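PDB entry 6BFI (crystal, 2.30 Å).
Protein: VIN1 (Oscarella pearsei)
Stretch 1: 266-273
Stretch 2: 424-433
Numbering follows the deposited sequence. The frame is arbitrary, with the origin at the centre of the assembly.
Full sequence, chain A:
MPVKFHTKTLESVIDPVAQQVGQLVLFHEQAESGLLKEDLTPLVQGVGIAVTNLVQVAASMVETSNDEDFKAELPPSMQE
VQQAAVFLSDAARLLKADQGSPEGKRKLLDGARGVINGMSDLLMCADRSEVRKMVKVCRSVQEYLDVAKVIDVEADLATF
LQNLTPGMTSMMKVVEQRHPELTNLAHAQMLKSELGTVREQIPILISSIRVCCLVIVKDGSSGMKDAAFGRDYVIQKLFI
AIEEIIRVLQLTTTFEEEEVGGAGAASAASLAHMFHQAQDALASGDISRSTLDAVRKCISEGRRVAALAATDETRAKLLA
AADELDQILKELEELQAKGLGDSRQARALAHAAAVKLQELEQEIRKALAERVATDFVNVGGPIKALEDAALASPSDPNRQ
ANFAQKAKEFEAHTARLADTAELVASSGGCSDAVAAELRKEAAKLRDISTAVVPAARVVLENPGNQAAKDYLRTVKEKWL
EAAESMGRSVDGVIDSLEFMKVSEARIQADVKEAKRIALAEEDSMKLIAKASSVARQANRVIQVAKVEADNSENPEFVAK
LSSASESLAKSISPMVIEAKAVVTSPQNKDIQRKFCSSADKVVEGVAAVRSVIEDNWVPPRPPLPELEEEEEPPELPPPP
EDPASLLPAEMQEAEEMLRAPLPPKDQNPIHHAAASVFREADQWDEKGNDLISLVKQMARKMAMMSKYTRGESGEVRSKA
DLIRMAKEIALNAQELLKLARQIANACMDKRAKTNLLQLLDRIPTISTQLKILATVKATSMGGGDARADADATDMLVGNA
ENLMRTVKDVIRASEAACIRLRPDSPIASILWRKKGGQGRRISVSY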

ATOM      1  N   ALA A 266      12.353   8.208   8.255  1.00106.31           N
ATOM      2  CA  ALA A 266      10.913   7.990   8.322  1.00105.00           C
ATOM      3  C   ALA A 266      10.318   7.837   6.926  1.00102.67           C
ATOM      4  O   ALA A 266      11.043   7.760   5.935  1.00105.21           O
ATOM      5  N   SER A 267       8.991   7.787   6.859  1.00 93.40           N
ATOM      6  CA  SER A 267       8.266   7.703   5.603  1.00 80.45           C
ATOM      7  C   SER A 267       7.667   9.066   5.262  1.00 68.45           C
ATOM      8  O   SER A 267       7.870  10.058   5.964  1.00 63.67           O
ATOM      9  N   ALA A 268       6.918   9.112   4.158  1.00 62.04           N
ATOM     10  CA  ALA A 268       6.264  10.357   3.769  1.00 55.59           C
ATOM     11  C   ALA A 268       5.132  10.707   4.726  1.00 51.87           C
ATOM     12  O   ALA A 268       4.987  11.868   5.129  1.00 51.25           O
ATOM     13  N   ALA A 269       4.319   9.717   5.097  1.00 58.78           N
ATOM     14  CA  ALA A 269       3.240   9.959   6.049  1.00 63.71           C
ATOM     15  C   ALA A 269       3.777  10.350   7.419  1.00 64.70           C
ATOM     16  O   ALA A 269       3.147  11.141   8.131  1.00 66.37           O
ATOM     17  N   SER A 270       4.935   9.808   7.805  1.00 67.70           N
ATOM     18  CA  SER A 270       5.539  10.190   9.078  1.00 68.43           C
ATOM     19  C   SER A 270       6.173  11.572   9.001  1.00 67.45           C
ATOM     20  O   SER A 270       6.219  12.282  10.011  1.00 73.76           O
ATOM     21  N   LEU A 271       6.673  11.963   7.829  1.00 64.55           N
ATOM     22  CA  LEU A 271       7.146  13.331   7.652  1.00 60.08           C
ATOM     23  C   LEU A 271       5.993  14.319   7.763  1.00 56.54           C
ATOM     24  O   LEU A 271       6.094  15.329   8.467  1.00 57.14           O
ATOM     25  N   ALA A 272       4.885  14.040   7.070  1.00 55.17           N
ATOM     26  CA  ALA A 272       3.712  14.900   7.179  1.00 53.91           C
ATOM     27  C   ALA A 272       3.211  14.967   8.615  1.00 56.33           C
ATOM     28  O   ALA A 272       2.899  16.052   9.127  1.00 54.17           O
ATOM     29  N   HIS A 273       3.139  13.814   9.286  1.00 55.20           N
ATOM     30  CA  HIS A 273       2.679  13.792  10.669  1.00 58.52           C
ATOM     31  C   HIS A 273       3.616  14.582  11.573  1.00 61.25           C
ATOM     32  O   HIS A 273       3.166  15.263  12.500  1.00 60.19           O
ATOM     33  N   VAL A 424       8.043  12.019  -5.194  1.00 49.59           N
ATOM     34  CA  VAL A 424       6.658  12.106  -4.737  1.00 50.80           C
ATOM     35  C   VAL A 424       6.385  11.061  -3.664  1.00 53.44           C
ATOM     36  O   VAL A 424       5.732  11.344  -2.652  1.00 58.33           O
ATOM     37  N   ALA A 425       6.896   9.843  -3.859  1.00 55.05           N
ATOM     38  CA  ALA A 425       6.686   8.789  -2.875  1.00 48.19           C
ATOM     39  C   ALA A 425       7.380   9.104  -1.555  1.00 52.84           C
ATOM     40  O   ALA A 425       6.929   8.655  -0.495  1.00 54.67           O
ATOM     41  N   SER A 426       8.468   9.873  -1.594  1.00 53.08           N
ATOM     42  CA  SER A 426       9.225  10.168  -0.383  1.00 56.36           C
ATOM     43  C   SER A 426       8.784  11.444   0.321  1.00 60.42           C
ATOM     44  O   SER A 426       9.068  11.598   1.514  1.00 64.37           O
ATOM     45  N   SER A 427       8.103  12.359  -0.374  1.00 55.94           N
ATOM     46  CA  SER A 427       7.794  13.658   0.212  1.00 58.28           C
ATOM     47  C   SER A 427       6.394  14.163  -0.122  1.00 57.50           C
ATOM     48  O   SER A 427       6.105  15.339   0.128  1.00 74.73           O
ATOM     49  N   GLY A 428       5.520  13.327  -0.667  1.00 61.12           N
ATOM     50  CA  GLY A 428       4.210  13.784  -1.072  1.00 58.30           C
ATOM     51  C   GLY A 428       3.122  13.651  -0.041  1.00 61.73           C
ATOM     52  O   GLY A 428       1.956  13.909  -0.353  1.00 66.68           O
ATOM     53  N   GLY A 429       3.461  13.260   1.185  1.00 65.16           N
ATOM     54  CA  GLY A 429       2.449  13.092   2.209  1.00 66.75           C
ATOM     55  C   GLY A 429       1.464  11.979   1.950  1.00 68.25           C
ATOM     56  O   GLY A 429       0.343  12.029   2.461  1.00 74.05           O
ATOM     57  N   CYS A 430       1.841  10.976   1.163  1.00 65.44           N
ATOM     58  CA  CYS A 430       0.957   9.854   0.887  1.00 63.80           C
ATOM     59  C   CYS A 430       1.139   8.760   1.936  1.00 66.82           C
ATOM     60  O   CYS A 430       2.166   8.678   2.614  1.00 68.84           O
ATOM     61  N   SER A 431       0.116   7.919   2.068  1.00 65.07           N
ATOM     62  CA  SER A 431       0.191   6.801   2.995  1.00 66.00           C
ATOM     63  C   SER A 431       1.263   5.809   2.550  1.00 60.74           C
ATOM     64  O   SER A 431       1.753   5.841   1.417  1.00 61.83           O
ATOM     65  N   ASP A 432       1.630   4.914   3.472  1.00 60.33           N
ATOM     66  CA  ASP A 432       2.690   3.950   3.197  1.00 59.70           C
ATOM     67  C   ASP A 432       2.304   2.986   2.084  1.00 57.96           C
ATOM     68  O   ASP A 432       3.173   2.522   1.333  1.00 56.35           O
ATOM     69  N   ALA A 433       1.013   2.670   1.962  1.00 59.70           N
ATOM     70  CA  ALA A 433       0.571   1.750   0.920  1.00 58.37           C
ATOM     71  C   ALA A 433       0.703   2.387  -0.460  1.00 60.59           C
ATOM     72  O   ALA A 433       1.282   1.791  -1.378  1.00 60.39           O
TER

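The most unusual feature of this contact is that a single methyl group, that of Ala268, fills a pocket lined mostly by backbone. Ala268 is buried and its CA-to-CB bond points toward stretch 2. Its CB lies 3.5 Å from Ala425 O, 3.7 Å from Ser426 O, 3.9 Å from Gly429 N and 3.9 Å from Cys430 O. The chain of stretch 2 leaves its helix and turns around this methyl. Cys430 adds an apolar side-chain contact at the limit of packing distance, with its SG 4.5 Å from Ala268 CB. Its chi1 is p, and its CA-to-CB bond points away.

The backbones come closest at Ala268 and Gly429, whose CA atoms are 4.9 Å apart. Gly429 has a positive phi of 66°, which by itself favours glycine. One helical turn after Ala268, Ala272 also points toward stretch 2, and its CB rests 4.2 Å from Gly429 CA. Leu271 points the same way with chi1 m and chi2 t. Its CD1 sits 3.7 Å from Ser426 O.

Ser426 and Ser427, both chi1 m, point away from stretch 1. Ser426 therefore meets the helix through its carbonyl, while the Ser427 hydroxyl is hydrogen-bonded elsewhere in the structure.

The side-chain polar link lies at Ser267, the N-cap residue of the first helix. Its chi1 is p, and its OG is 3.1 Å from Asp432 OD1, within hydrogen-bonding reach. Ser267 OG also hydrogen-bonds Ser270 OG at 3.2 Å; either hydroxyl could be the donor. Asp432 leaves its backbone sideways, with chi1 m, and its carboxylate comes nearer to stretch 1. Ala269 CB lies beside this group, 4.3 Å from both Asp432 OD1 and Ser431 CA. Ser431 is itself an N-cap, with chi1 p and its side chain starting away from stretch 1.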

ATOM      1  CB  ALA A 266      10.239   9.134   9.065  1.00102.70           C
ATOM      2  CB  SER A 267       7.182   6.626   5.684  1.00 75.63           C
ATOM      3  OG  SER A 267       6.229   6.942   6.686  1.00 72.40           O
ATOM      4  CB  ALA A 268       5.746  10.258   2.336  1.00 50.30           C
ATOM      5  CB  ALA A 269       2.351   8.719   6.157  1.00 64.26           C
ATOM      6  CB  SER A 270       6.576   9.153   9.505  1.00 71.83           C
ATOM      7  OG  SER A 270       5.962   7.904   9.764  1.00 84.14           O
ATOM      8  CB  LEU A 271       7.857  13.475   6.307  1.00 63.77           C
ATOM      9  CG  LEU A 271       9.321  13.038   6.267  1.00 72.89           C
ATOM     10  CD1 LEU A 271       9.831  13.000   4.834  1.00 73.70           C
ATOM     11  CD2 LEU A 271      10.173  13.969   7.118  1.00 75.24           C
ATOM     12  CB  ALA A 272       2.608  14.397   6.250  1.00 49.39           C
ATOM     13  CB  HIS A 273       2.550  12.350  11.156  1.00 64.58           C
ATOM     14  CG  HIS A 273       1.851  12.218  12.471  1.00 67.62           C
ATOM     15  ND1 HIS A 273       2.529  12.094  13.664  1.00 68.85           N
ATOM     16  CD2 HIS A 273       0.533  12.194  12.782  1.00 70.15           C
ATOM     17  CE1 HIS A 273       1.658  11.995  14.654  1.00 73.05           C
ATOM     18  NE2 HIS A 273       0.440  12.054  14.145  1.00 73.70           N
ATOM     19  CB  VAL A 424       5.696  11.961  -5.932  1.00 51.21           C
ATOM     20  CG1 VAL A 424       4.294  11.632  -5.453  1.00 46.93           C
ATOM     21  CG2 VAL A 424       5.691  13.237  -6.756  1.00 51.34           C
ATOM     22  CB  ALA A 425       7.179   7.450  -3.429  1.00 46.94           C
ATOM     23  CB  SER A 426      10.719  10.272  -0.702  1.00 60.01           C
ATOM     24  OG  SER A 426      11.275   8.996  -0.959  1.00 69.95           O
ATOM     25  CB  SER A 427       8.822  14.705  -0.235  1.00 59.74           C
ATOM     26  OG  SER A 427      10.138  14.312   0.114  1.00 66.12           O
ATOM     27  CB  CYS A 430       1.219   9.292  -0.512  1.00 63.83           C
ATOM     28  SG  CYS A 430       2.935   8.820  -0.824  1.00 64.47           S
ATOM     29  CB  SER A 431      -1.160   6.094   3.107  1.00 69.62           C
ATOM     30  OG  SER A 431      -1.475   5.408   1.909  1.00 69.11           O
ATOM     31  CB  ASP A 432       3.031   3.179   4.471  1.00 66.56           C
ATOM     32  CG  ASP A 432       3.484   4.085   5.596  1.00 73.93           C
ATOM     33  OD1 ASP A 432       4.302   4.993   5.338  1.00 69.97           O
ATOM     34  OD2 ASP A 432       3.017   3.894   6.738  1.00 89.08           O
ATOM     35  CB  ALA A 433      -0.871   1.315   1.186  1.00 60.75           C
TER